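Local coordinates for ESAT-6/WXG100 secretion system protein (Streptococcus gallolyticus, PDB 7JQE) that is a subunit of the bacterial type VIIb secretion system, whose extracellular region probably helps this membrane machinery export toxins, at residues 115-120 with 488-493. Sequence-based numbering, arbitrary orientation.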
loop_
_atom_site.group_PDB
_atom_site.type_symbol
_atom_site.label_atom_id
_atom_site.label_comp_id
_atom_site.label_asym_id
_atom_site.label_seq_id
_atom_site.Cartn_x
_atom_site.Cartn_y
_atom_site.Cartn_z
ATOM N N GLU A 115 33.113 16.070 62.507
ATOM C CA GLU A 115 32.111 16.541 61.556
ATOM C C GLU A 115 32.549 16.256 60.125
ATOM O O GLU A 115 31.776 15.725 59.319
ATOM C CB GLU A 115 31.859 18.036 61.752
ATOM C CG GLU A 115 31.336 18.423 63.129
ATOM C CD GLU A 115 29.919 17.942 63.378
ATOM O OE1 GLU A 115 29.448 17.061 62.627
ATOM O OE2 GLU A 115 29.277 18.450 64.323
ATOM N N LEU A 116 33.797 16.598 59.793
ATOM C CA LEU A 116 34.287 16.372 58.438
ATOM C C LEU A 116 34.307 14.888 58.094
ATOM O O LEU A 116 34.057 14.508 56.944
ATOM C CB LEU A 116 35.678 16.981 58.269
ATOM C CG LEU A 116 35.747 18.507 58.358
ATOM C CD1 LEU A 116 37.155 19.005 58.060
ATOM C CD2 LEU A 116 34.731 19.144 57.420
ATOM N N SER A 117 34.608 14.031 59.074
ATOM C CA SER A 117 34.588 12.595 58.811
ATOM C C SER A 117 33.190 12.110 58.456
ATOM O O SER A 117 33.041 11.181 57.652
ATOM C CB SER A 117 35.129 11.828 60.015
ATOM O OG SER A 117 36.491 12.144 60.240
ATOM N N ASP A 118 32.157 12.717 59.046
ATOM C CA ASP A 118 30.788 12.376 58.669
ATOM C C ASP A 118 30.445 12.938 57.295
ATOM O O ASP A 118 29.819 12.253 56.477
ATOM C CB ASP A 118 29.808 12.893 59.721
ATOM C CG ASP A 118 30.081 12.328 61.099
ATOM O OD1 ASP A 118 30.502 11.155 61.190
ATOM O OD2 ASP A 118 29.881 13.060 62.092
ATOM N N LEU A 119 30.840 14.185 57.029
ATOM C CA LEU A 119 30.627 14.758 55.705
ATOM C C LEU A 119 31.272 13.897 54.629
ATOM O O LEU A 119 30.711 13.726 53.540
ATOM C CB LEU A 119 31.173 16.186 55.657
ATOM C CG LEU A 119 31.098 16.908 54.311
ATOM C CD1 LEU A 119 29.659 16.989 53.823
ATOM C CD2 LEU A 119 31.709 18.296 54.406
ATOM N N LEU A 120 32.446 13.332 54.921
ATOM C CA LEU A 120 33.131 12.495 53.943
ATOM C C LEU A 120 32.238 11.355 53.471
ATOM O O LEU A 120 32.139 11.083 52.269
ATOM C CB LEU A 120 34.429 11.952 54.537
ATOM C CG LEU A 120 35.446 11.408 53.533
ATOM C CD1 LEU A 120 36.019 12.544 52.704
ATOM C CD2 LEU A 120 36.556 10.653 54.246
ATOM N N SER A 488 42.421 14.815 53.004
ATOM C CA SER A 488 43.715 15.443 53.254
ATOM C C SER A 488 43.630 16.432 54.410
ATOM O O SER A 488 44.476 16.424 55.312
ATOM C CB SER A 488 44.212 16.133 51.982
ATOM O OG SER A 488 45.506 16.680 52.167
ATOM N N THR A 489 42.612 17.296 54.401
ATOM C CA THR A 489 42.459 18.268 55.480
ATOM C C THR A 489 42.079 17.590 56.789
ATOM O O THR A 489 42.552 17.996 57.858
ATOM C CB THR A 489 41.426 19.327 55.100
ATOM O OG1 THR A 489 40.358 18.717 54.366
ATOM C CG2 THR A 489 42.067 20.406 54.248
ATOM N N ILE A 490 41.231 16.560 56.738
ATOM C CA ILE A 490 40.943 15.796 57.950
ATOM C C ILE A 490 42.231 15.226 58.526
ATOM O O ILE A 490 42.521 15.379 59.718
ATOM C CB ILE A 490 39.919 14.683 57.669
ATOM C CG1 ILE A 490 38.591 15.274 57.196
ATOM C CG2 ILE A 490 39.708 13.841 58.925
ATOM C CD1 ILE A 490 37.493 14.245 57.054
ATOM N N ASP A 491 43.025 14.555 57.686
ATOM C CA ASP A 491 44.314 14.038 58.136
ATOM C C ASP A 491 45.192 15.159 58.683
ATOM O O ASP A 491 45.663 15.093 59.823
ATOM C CB ASP A 491 45.017 13.308 56.989
ATOM C CG ASP A 491 44.467 11.912 56.758
ATOM O OD1 ASP A 491 43.601 11.473 57.546
ATOM O OD2 ASP A 491 44.899 11.253 55.787
ATOM N N SER A 492 45.413 16.206 57.885
ATOM C CA SER A 492 46.217 17.354 58.307
ATOM C C SER A 492 45.356 18.304 59.142
ATOM O O SER A 492 44.929 19.373 58.700
ATOM C CB SER A 492 46.817 18.054 57.095
ATOM O OG SER A 492 47.728 17.208 56.411
ATOM N N LEU A 493 45.108 17.889 60.387
ATOM C CA LEU A 493 44.287 18.641 61.330
ATOM C C LEU A 493 44.577 18.159 62.746
ATOM O O LEU A 493 44.078 17.101 63.153
ATOM C CB LEU A 493 42.802 18.480 60.994
ATOM C CG LEU A 493 41.804 19.325 61.789
ATOM C CD1 LEU A 493 41.912 20.792 61.409
ATOM C CD2 LEU A 493 40.385 18.827 61.582
#
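I490 packs against L116 and S117 in an antiparallel helix pair made by the first and last long helices of the modelled fragment. The CA atoms of L116 and I490 are 6.7 Å apart. The ethyl branch of I490 does most of the touching. Its CG1 lies anti to the carbonyl carbon (chi1 -62°), and the chain then runs on extended to CD1 (chi2 -173°). This sends the methyl onto the backbone between L116 and S117. I490 CD1 sits 3.4 Å from L116 C and 3.5 Å from S117 N. It is also 3.5 Å from L116 CB and lies beside L116 O, whose bond from L120 N stays within the helix. The L116 and I490 side chains lie alongside each other, pointing opposite ways, each toward the other's helix, with L116 CD1 4.1 Å from I490 CG1. The other branch, I490 CG2, makes van der Waals contact with S117 OG at 3.9 Å. That hydroxyl is held by its hydrogen bond to R113 O in the same helix. L116 and I490 are buried, while S117 is partly exposed. Just beyond I490 the helix ends. S492 centres an inverse gamma turn, closed by a weak bond from L493 N to D491 O (2.9 Å). The contact lies toward one end of this elongated chain, about 71 Å from the chain centre, in the pair formed by helices 102-135 and 462-491. L116 and L120 extend the apolar seam along helix 462-491, onto L486 and I483. The second subunit also packs here, with its own L116 against L116 and its E485 against L119.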